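Local coordinates for tartronic semialdehyde reductase (Salmonella typhimurium, PDB 1YB4), which catalyses the reversible NAD(P)H-dependent reduction of tartronate semialdehyde (2-hydroxy-3-oxopropanoate) to (R)-glycerate, at the interface of chains A and B and the interface of chains A and C. Sequence-based numbering; all coordinates share one arbitrary frame. Chains: chain A/B/C, tartronic semialdehyde reductase.

Contact 1: the interface of chains A and B. Residues chain A 255, 257; chain B 261, 265, 286, 289.
A:Pro257 and A:Asn255 face an apolar surface that chain B builds from B:Thr261, B:Leu265, B:Leu286 and B:Met289, the last a selenomethionine. At the centre the proline ring, first residue of helix 257-271, looks towards helix 257-270 of chain B. A:Pro257 CB lies 4.2 Å from the methyl CG2 of B:Thr261, and A:Pro257 CG lies 4.4 Å from CD1 of B:Leu265. These are loose contacts, carbon against carbon. Beside them B:Met289, bent at both its second and third torsions (149° and 91°), lays its terminal methyl CE over one face of the A:Asn255 carboxamide, B:Met289 CE being 3.3 Å from A:Asn255 ND2 and 3.6 Å from A:Asn255 CG. The asparagine CG stands anti to the backbone N (chi1 -175°) and beside the carbonyl carbon, a placing that lets the amide face meet the methyl; nearer the root, A:Asn255 CB packs 4.0 Å from B:Met289 CB. Further out, the methyl CD2 of B:Leu286 rests 3.8 Å from the carbonyl O of A:Asn255. At the rim of this patch no direct polar bond crosses; water 1 bridges instead, 2.8 Å from the backbone N and near the carbonyl O of A:Asn255, and 3.0 Å from the carbonyl O of B:Leu286. The patch seats the start of one subunit's helix against two helices of its partner, part of a two-fold interface that pairs A with B in the deposited four-chain assembly and may do so in the working enzyme.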
# COMPACT_ATOMS: atom_id res chain seq x y z
N ASN A 255 8.36 8.61 -3.30
CA ASN A 255 7.51 7.44 -3.10
C ASN A 255 6.77 7.69 -1.78
O ASN A 255 7.33 7.48 -0.71
CB ASN A 255 8.35 6.17 -2.97
CG ASN A 255 7.51 4.88 -2.89
OD1 ASN A 255 6.41 4.86 -2.33
ND2 ASN A 255 8.05 3.79 -3.42
N PRO A 257 4.06 6.14 -0.13
CA PRO A 257 3.13 5.02 -0.10
C PRO A 257 1.88 5.19 0.74
O PRO A 257 0.79 4.95 0.25
CB PRO A 257 4.01 3.86 0.35
CG PRO A 257 5.01 4.55 1.25
CD PRO A 257 5.34 5.81 0.51
N THR B 261 2.04 -1.97 5.29
CA THR B 261 3.10 -1.27 4.58
C THR B 261 4.23 -0.89 5.52
O THR B 261 5.38 -1.05 5.17
CB THR B 261 2.59 0.01 3.91
OG1 THR B 261 1.53 -0.32 3.01
CG2 THR B 261 3.73 0.70 3.13
N LEU B 265 8.09 -1.44 5.07
CA LEU B 265 9.04 -0.34 5.08
C LEU B 265 10.18 -0.70 6.03
O LEU B 265 11.36 -0.45 5.72
CB LEU B 265 8.33 0.96 5.49
CG LEU B 265 7.40 1.49 4.38
CD1 LEU B 265 6.55 2.66 4.89
CD2 LEU B 265 8.23 1.92 3.19
N LEU B 286 12.34 6.01 3.27
CA LEU B 286 11.81 6.94 2.28
C LEU B 286 12.88 7.74 1.57
O LEU B 286 12.75 8.06 0.40
CB LEU B 286 10.76 7.85 2.92
CG LEU B 286 9.49 7.03 3.12
CD1 LEU B 286 9.46 6.43 4.52
CD2 LEU B 286 8.32 7.93 2.89
N MSE B 289 14.13 5.49 -0.93
CA MSE B 289 13.13 5.37 -1.98
C MSE B 289 12.95 6.60 -2.85
O MSE B 289 12.41 6.49 -3.95
CB MSE B 289 11.79 4.95 -1.37
CG MSE B 289 11.75 3.46 -1.04
SE MSE B 289 10.64 3.03 0.49
CE MSE B 289 8.97 2.71 -0.45
O HOH W 1 10.22 8.10 -1.28

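Contact 2: the interface of chains A and C. Residues chain A 195, 288-291; chain C 271-272, 288.
A:Asn291, just past the end of helix 283-290, reaches across to the end of helix 257-271 in chain C. Its CB sits 3.4 Å from the carbonyl O of C:Ala271 and also near OD1 of C:Asn272. With CG anti to the backbone N (chi1 -162°), the chain continues outward, and A:Asn291 CG lies 3.5 Å from C:Asn272 OD1. At the tip, A:Asn291 ND2 gives a hydrogen bond 3.2 Å long to the C:Ala271 carbonyl O, nearly straight at 162° about the hydrogen; the acceptor lies in the plane of the asparagine amide, whereas the donor is tilted 19° from the carbonyl plane. OD1 of C:Asn272 sits over the face of the A:Asn291 amide, 3.4 Å from A:Asn291 ND2, the two amide planes being close to parallel. C:Asn272 OD1 also touches water 2, which lies 2.9 Å from the carbonyl O of A:Leu288 and so adds a water bridge between the chains. Next to this polar corner A:Leu288 and C:Leu288, equivalent residues of the two-fold interface, lie antiparallel alongside one another, CD1 to CD1 at 3.6 Å, while CD2 of each packs on the other's carbonyl O. On the far flank the methyl CB of C:Ala271 lies 3.5 Å from the carbonyl O of A:Ala290. That oxygen is also held within its own chain: from the extended side chain of A:Lys195 the terminal amine NZ donates a 2.8 Å hydrogen bond to A:Ala290 O, in the plane of the carbonyl.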
# COMPACT_ATOMS: atom_id res chain seq x y z
N LYS A 195 -12.76 -4.31 17.24
CA LYS A 195 -13.04 -5.68 16.80
C LYS A 195 -12.34 -6.70 17.69
O LYS A 195 -12.69 -7.88 17.69
CB LYS A 195 -12.62 -5.88 15.33
CG LYS A 195 -13.10 -7.20 14.73
CD LYS A 195 -13.06 -7.22 13.19
CE LYS A 195 -13.84 -8.41 12.63
NZ LYS A 195 -13.92 -8.44 11.14
N LEU A 288 -15.72 -0.41 6.99
CA LEU A 288 -16.28 -1.13 5.84
C LEU A 288 -15.41 -2.33 5.47
O LEU A 288 -15.91 -3.45 5.25
CB LEU A 288 -16.39 -0.18 4.64
CG LEU A 288 -16.98 -0.73 3.34
CD1 LEU A 288 -18.39 -1.18 3.58
CD2 LEU A 288 -16.96 0.35 2.26
N MSE A 289 -14.10 -2.09 5.41
CA MSE A 289 -13.13 -3.11 5.05
C MSE A 289 -12.94 -4.21 6.09
O MSE A 289 -12.31 -5.23 5.81
CB MSE A 289 -11.80 -2.43 4.72
CG MSE A 289 -11.88 -1.56 3.45
SE MSE A 289 -10.66 -0.04 3.36
CE MSE A 289 -9.08 -0.96 2.72
N ALA A 290 -13.51 -4.01 7.27
CA ALA A 290 -13.40 -4.98 8.34
C ALA A 290 -14.78 -5.49 8.73
O ALA A 290 -14.90 -6.47 9.47
CB ALA A 290 -12.72 -4.35 9.55
N ASN A 291 -15.81 -4.84 8.21
CA ASN A 291 -17.19 -5.20 8.53
C ASN A 291 -17.35 -5.13 10.06
O ASN A 291 -17.80 -6.08 10.70
CB ASN A 291 -17.52 -6.62 8.04
CG ASN A 291 -19.03 -6.87 7.96
OD1 ASN A 291 -19.84 -5.95 8.14
ND2 ASN A 291 -19.41 -8.11 7.67
N ALA C 271 -13.57 -11.12 6.22
CA ALA C 271 -14.45 -10.30 7.04
C ALA C 271 -15.84 -10.22 6.45
O ALA C 271 -16.79 -9.85 7.14
CB ALA C 271 -13.89 -8.90 7.16
N ASN C 272 -15.97 -10.56 5.18
CA ASN C 272 -17.25 -10.49 4.51
C ASN C 272 -17.65 -11.82 3.87
O ASN C 272 -18.21 -11.85 2.77
CB ASN C 272 -17.22 -9.35 3.49
CG ASN C 272 -17.06 -7.97 4.15
OD1 ASN C 272 -18.04 -7.36 4.61
ND2 ASN C 272 -15.83 -7.47 4.21
N LEU C 288 -16.50 -3.93 -2.90
CA LEU C 288 -16.93 -3.35 -1.63
C LEU C 288 -16.34 -1.95 -1.44
O LEU C 288 -17.04 -1.00 -1.07
CB LEU C 288 -16.49 -4.25 -0.48
CG LEU C 288 -16.86 -3.84 0.95
CD1 LEU C 288 -18.36 -3.78 1.08
CD2 LEU C 288 -16.30 -4.83 1.96
O HOH W 2 -18.64 -4.50 5.34

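Contact 1 and contact 2 lie about 26 Å apart, measured between the centres of their C-alpha atoms, and join chain A to two different partners. Both draw on helix 283-290, with residue 289 serving contact 1 from chain B and having a minor place in contact 2 from chain A. They use opposite ends of the helix that begins at residue 257: A:Pro257 starts it in contact 1, C:Ala271 ends it in contact 2. Contact 1 is centred about 22 Å from B:Lys172 and contact 2 about 31 Å from A:Lys172, the predicted active-site residue, which suggests a role in assembly rather than direct catalysis.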